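Local structure of extracellular serine protease (Aeromonas sobria, 3WQB) at residues Gly344-Leu349 / Asp363-Ser368; Ser351-Leu356 / Lys421-Ala426. The protein preferentially cleaves peptide bonds that follow two basic residues, one of them lysine, as a calcium-binding secreted serine protease of the furin subfamily that is probably a potent virulence factor. The protein carries 1 engineered substitution. All coordinates share one frame; numbering follows the deposited sequence.

Contact 1: residues Gly344-Leu349 / Asp363-Ser368; sequences GAMALL and DLLARS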
loop_
_atom_site.group_PDB
_atom_site.type_symbol
_atom_site.label_atom_id
_atom_site.label_comp_id
_atom_site.label_asym_id
_atom_site.label_seq_id
_atom_site.Cartn_x
_atom_site.Cartn_y
_atom_site.Cartn_z
ATOM N N GLY A 344 11.015 -8.949 3.729
ATOM C CA GLY A 344 12.181 -9.816 3.812
ATOM C C GLY A 344 13.484 -9.038 3.737
ATOM O O GLY A 344 14.389 -9.266 4.542
ATOM N N ALA A 345 13.571 -8.088 2.806
ATOM C CA ALA A 345 14.764 -7.243 2.669
ATOM C C ALA A 345 15.021 -6.461 3.960
ATOM O O ALA A 345 16.153 -6.386 4.449
ATOM C CB ALA A 345 14.611 -6.289 1.490
ATOM N N MET A 346 13.954 -5.878 4.500
ATOM C CA MET A 346 14.008 -5.174 5.764
ATOM C C MET A 346 14.505 -6.089 6.885
ATOM O O MET A 346 15.358 -5.696 7.684
ATOM C CB MET A 346 12.625 -4.622 6.098
ATOM C CG MET A 346 12.602 -3.634 7.243
ATOM S SD MET A 346 13.454 -2.081 6.870
ATOM C CE MET A 346 12.342 -1.230 5.756
ATOM N N ALA A 347 13.976 -7.315 6.943
ATOM C CA ALA A 347 14.389 -8.259 7.978
ATOM C C ALA A 347 15.875 -8.602 7.847
ATOM O O ALA A 347 16.580 -8.737 8.852
ATOM C CB ALA A 347 13.547 -9.513 7.931
ATOM N N LEU A 348 16.369 -8.711 6.624
ATOM C CA LEU A 348 17.796 -8.956 6.413
ATOM C C LEU A 348 18.624 -7.811 7.002
ATOM O O LEU A 348 19.563 -8.028 7.777
ATOM C CB LEU A 348 18.120 -9.144 4.923
ATOM C CG LEU A 348 17.553 -10.416 4.283
ATOM C CD1 LEU A 348 17.950 -10.514 2.820
ATOM C CD2 LEU A 348 18.018 -11.653 5.036
ATOM N N LEU A 349 18.254 -6.585 6.657
ATOM C CA LEU A 349 18.996 -5.432 7.132
ATOM C C LEU A 349 18.949 -5.326 8.644
ATOM O O LEU A 349 19.968 -5.080 9.287
ATOM C CB LEU A 349 18.462 -4.150 6.498
ATOM C CG LEU A 349 18.574 -4.047 4.981
ATOM C CD1 LEU A 349 18.064 -2.705 4.550
ATOM C CD2 LEU A 349 19.979 -4.278 4.481
ATOM N N ASP A 363 16.618 5.075 4.684
ATOM C CA ASP A 363 17.676 5.868 4.070
ATOM C C ASP A 363 18.634 4.968 3.292
ATOM O O ASP A 363 19.014 5.267 2.156
ATOM C CB ASP A 363 18.437 6.647 5.147
ATOM C CG ASP A 363 19.421 7.642 4.565
ATOM O OD1 ASP A 363 18.977 8.608 3.903
ATOM O OD2 ASP A 363 20.637 7.462 4.786
ATOM N N LEU A 364 19.003 3.849 3.907
ATOM C CA LEU A 364 19.926 2.910 3.281
ATOM C C LEU A 364 19.314 2.239 2.055
ATOM O O LEU A 364 19.981 2.120 1.039
ATOM C CB LEU A 364 20.390 1.867 4.300
ATOM C CG LEU A 364 21.295 2.474 5.371
ATOM C CD1 LEU A 364 21.329 1.600 6.602
ATOM C CD2 LEU A 364 22.691 2.703 4.826
ATOM N N LEU A 365 18.061 1.801 2.158
ATOM C CA LEU A 365 17.359 1.221 1.019
ATOM C C LEU A 365 17.216 2.210 -0.131
ATOM O O LEU A 365 17.421 1.856 -1.295
ATOM C CB LEU A 365 15.992 0.694 1.461
ATOM C CG LEU A 365 16.028 -0.609 2.267
ATOM C CD1 LEU A 365 14.733 -0.826 3.028
ATOM C CD2 LEU A 365 16.341 -1.798 1.368
ATOM N N ALA A 366 16.847 3.449 0.192
ATOM C CA ALA A 366 16.692 4.478 -0.843
ATOM C C ALA A 366 18.007 4.776 -1.557
ATOM O O ALA A 366 18.040 4.833 -2.782
ATOM C CB ALA A 366 16.089 5.742 -0.277
ATOM N N ARG A 367 19.087 4.927 -0.793
ATOM C CA ARG A 367 20.355 5.364 -1.377
ATOM C C ARG A 367 21.084 4.242 -2.101
ATOM O O ARG A 367 22.011 4.498 -2.863
ATOM C CB ARG A 367 21.261 5.990 -0.320
ATOM C CG ARG A 367 20.719 7.307 0.205
ATOM C CD ARG A 367 21.682 7.886 1.225
ATOM N NE ARG A 367 21.074 8.858 2.136
ATOM C CZ ARG A 367 20.778 10.119 1.828
ATOM N NH1 ARG A 367 20.997 10.595 0.606
ATOM N NH2 ARG A 367 20.242 10.908 2.754
ATOM N N SER A 368 20.666 3.001 -1.859
ATOM C CA SER A 368 21.291 1.851 -2.509
ATOM C C SER A 368 20.452 1.245 -3.642
ATOM O O SER A 368 20.902 0.324 -4.318
ATOM C CB SER A 368 21.614 0.774 -1.475
ATOM O OG SER A 368 20.434 0.263 -0.875
#

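Contact 2: residues Ser351-Leu356 / Lys421-Ala426; sequences SAYPDL and KALELA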
loop_
_atom_site.group_PDB
_atom_site.type_symbol
_atom_site.label_atom_id
_atom_site.label_comp_id
_atom_site.label_asym_id
_atom_site.label_seq_id
_atom_site.Cartn_x
_atom_site.Cartn_y
_atom_site.Cartn_z
ATOM N N SER A 351 18.526 -7.709 10.763
ATOM C CA SER A 351 19.298 -8.778 11.400
ATOM C C SER A 351 20.795 -8.484 11.385
ATOM O O SER A 351 21.503 -8.861 12.320
ATOM C CB SER A 351 18.994 -10.147 10.793
ATOM O OG SER A 351 19.534 -10.312 9.489
ATOM N N ALA A 352 21.260 -7.807 10.334
ATOM C CA ALA A 352 22.673 -7.440 10.177
ATOM C C ALA A 352 23.056 -6.252 11.054
ATOM O O ALA A 352 24.189 -6.174 11.545
ATOM C CB ALA A 352 22.976 -7.129 8.729
ATOM N N TYR A 353 22.107 -5.336 11.245
ATOM C CA TYR A 353 22.346 -4.081 11.950
ATOM C C TYR A 353 21.158 -3.777 12.849
ATOM O O TYR A 353 20.342 -2.903 12.545
ATOM C CB TYR A 353 22.621 -2.945 10.950
ATOM C CG TYR A 353 23.938 -3.146 10.240
ATOM C CD1 TYR A 353 25.138 -2.787 10.850
ATOM C CD2 TYR A 353 23.986 -3.766 8.987
ATOM C CE1 TYR A 353 26.350 -3.012 10.226
ATOM C CE2 TYR A 353 25.198 -3.995 8.343
ATOM C CZ TYR A 353 26.370 -3.609 8.967
ATOM O OH TYR A 353 27.569 -3.843 8.347
ATOM N N PRO A 354 21.066 -4.488 13.985
ATOM C CA PRO A 354 19.865 -4.435 14.820
ATOM C C PRO A 354 19.626 -3.114 15.541
ATOM O O PRO A 354 18.538 -2.915 16.087
ATOM C CB PRO A 354 20.085 -5.575 15.828
ATOM C CG PRO A 354 21.542 -5.811 15.824
ATOM C CD PRO A 354 22.017 -5.517 14.449
ATOM N N ASP A 355 20.616 -2.221 15.536
ATOM C CA ASP A 355 20.485 -0.941 16.238
ATOM C C ASP A 355 19.900 0.170 15.380
ATOM O O ASP A 355 19.533 1.230 15.897
ATOM C CB ASP A 355 21.834 -0.485 16.811
ATOM C CG ASP A 355 22.341 -1.397 17.912
ATOM O OD1 ASP A 355 21.555 -2.224 18.420
ATOM O OD2 ASP A 355 23.533 -1.276 18.272
ATOM N N LEU A 356 19.816 -0.063 14.073
ATOM C CA LEU A 356 19.322 0.955 13.147
ATOM C C LEU A 356 17.820 1.166 13.237
ATOM O O LEU A 356 17.050 0.215 13.355
ATOM C CB LEU A 356 19.737 0.618 11.718
ATOM C CG LEU A 356 21.250 0.729 11.499
ATOM C CD1 LEU A 356 21.574 0.493 10.047
ATOM C CD2 LEU A 356 21.793 2.088 11.949
ATOM N N LYS A 421 23.926 -3.931 -1.647
ATOM C CA LYS A 421 24.427 -2.558 -1.600
ATOM C C LYS A 421 23.933 -1.835 -0.348
ATOM O O LYS A 421 24.680 -1.072 0.264
ATOM C CB LYS A 421 24.062 -1.787 -2.867
ATOM C CG LYS A 421 24.751 -0.434 -2.994
ATOM C CD LYS A 421 24.475 0.201 -4.343
ATOM C CE LYS A 421 25.063 1.602 -4.387
ATOM N NZ LYS A 421 24.874 2.226 -5.718
ATOM N N ALA A 422 22.693 -2.106 0.063
ATOM C CA ALA A 422 22.191 -1.551 1.313
ATOM C C ALA A 422 23.071 -1.982 2.480
ATOM O O ALA A 422 23.383 -1.181 3.359
ATOM C CB ALA A 422 20.728 -1.950 1.541
ATOM N N LEU A 423 23.479 -3.251 2.479
ATOM C CA LEU A 423 24.378 -3.760 3.521
ATOM C C LEU A 423 25.771 -3.145 3.465
ATOM O O LEU A 423 26.376 -2.905 4.502
ATOM C CB LEU A 423 24.473 -5.283 3.466
ATOM C CG LEU A 423 23.226 -6.028 3.935
ATOM C CD1 LEU A 423 23.300 -7.480 3.489
ATOM C CD2 LEU A 423 23.077 -5.928 5.439
ATOM N N GLU A 424 26.279 -2.900 2.263
ATOM C CA GLU A 424 27.548 -2.192 2.102
ATOM C C GLU A 424 27.471 -0.794 2.713
ATOM O O GLU A 424 28.369 -0.366 3.432
ATOM C CB GLU A 424 27.919 -2.100 0.624
ATOM C CG GLU A 424 29.277 -1.492 0.351
ATOM C CD GLU A 424 29.615 -1.525 -1.118
ATOM O OE1 GLU A 424 29.132 -0.645 -1.857
ATOM O OE2 GLU A 424 30.347 -2.444 -1.538
ATOM N N LEU A 425 26.381 -0.089 2.449
ATOM C CA LEU A 425 26.224 1.256 2.979
ATOM C C LEU A 425 26.005 1.224 4.488
ATOM O O LEU A 425 26.471 2.107 5.209
ATOM C CB LEU A 425 25.074 1.991 2.284
ATOM C CG LEU A 425 25.198 2.352 0.799
ATOM C CD1 LEU A 425 24.003 3.177 0.354
ATOM C CD2 LEU A 425 26.492 3.103 0.521
ATOM N N ALA A 426 25.314 0.191 4.968
ATOM C CA ALA A 426 24.975 0.087 6.389
ATOM C C ALA A 426 26.196 0.007 7.293
ATOM O O ALA A 426 26.169 0.512 8.413
ATOM C CB ALA A 426 24.052 -1.101 6.635
HETATM O O HOH W 1 27.568 -4.864 6.000
#

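Contact 1: residues Gly344-Leu349 / Asp363-Ser368
M346 carries its CG opposite the backbone N (chi1 -168°), and with the chain bent again at chi2 and chi3 the thioether curls so that its terminal methyl arrives at L365, although the CB bond of M346 points neither at the neighbouring helix nor away from it. L365 places its CG beside the backbone N (chi1 -74°), which turns the isobutyl group toward helix 335-352. M346 CE then lies 3.6 Å from L365 CD1. The second point of touch belongs to the fork of the same leucine: L349 CD1 sits 3.7 Å from L365 CG and equally 3.7 Å from L365 CD2, so one methyl of L349 rests in the branch of L365. Both pairs meet at an angle, not side by side.

No hydrogen bond joins the segments, and the backbones come nearest at M346 CA and L365 CA, 8.6 Å apart. One leucine thus meets partners one turn apart on the facing helix. On its own helix, R367 forms a salt bridge with D363, whose OD1 also hydrogen-bonds Y539 OH. L365 further touches L279 of strand 277-282. Such buried aliphatic helix-helix packing beside the parallel sheet belongs to the alpha/beta core of the subtilisin fold.

Contact 2: residues Ser351-Leu356 / Lys421-Ala426
This is a mainly apolar contact, partly buried, in which the end of helix 335-352 and the turn after it meet helix 419-426 beside the subtilisin domain's alpha/beta core. Y353 is the first residue to depart from helical geometry, and a type I beta turn runs from it to L356, with L356 N hydrogen-bonded to Y353 O. That exit brings the tyrosine ring up to the second helix.

The central interaction is a CH-pi contact. A426 CB stands over one face of the Y353 ring, 3.9 Å from its centroid and 29° off the ring normal. Its approach is displaced toward one side of the ring, for A426 CB is 3.6 Å from both Y353 CD2 and Y353 CE2. With chi1 of Y353 at -68°, CG lies beside the backbone N and the ring reaches toward helix 419-426.

L423 approaches the same ring differently, at its edge. L423 CD2 is 4.1 Å from Y353 CE2, near the ring plane, and the same methyl packs more closely on A352, with L423 CD2 to A352 CB at 3.5 Å. One branch of the leucine therefore fills the angle between the last helical residue and the tyrosine. L423 also touches W61 and A62 of helix 60-64.

No direct hydrogen bond crosses between the segments, but a water does the joining at the phenol end. Lying in the ring plane, its oxygen is hydrogen-bonded to Y353 OH at 2.6 Å, and it donates to the backbone carbonyl at L423 O, 2.7 Å away.

From the N terminus, helix 335-352 supplies the first partner of both contacts: 344-349 for contact 1, then 351-356, at its end and in the turn beyond, for contact 2. Contact 1 closes a short loop when the chain returns along helix 358-368. Contact 2 closes a much longer one, through helix 358-368 and then strands that include 379-384 and 390-396, before helix 419-426 arrives. Their segments alternate, so the two loops cross. With centres about 7 Å apart, the contacts also touch: L364 packs on L356 and L425, and S368 on A422. Helices 335-352, 358-368 and 419-426 are thereby tied into one three-helix cluster.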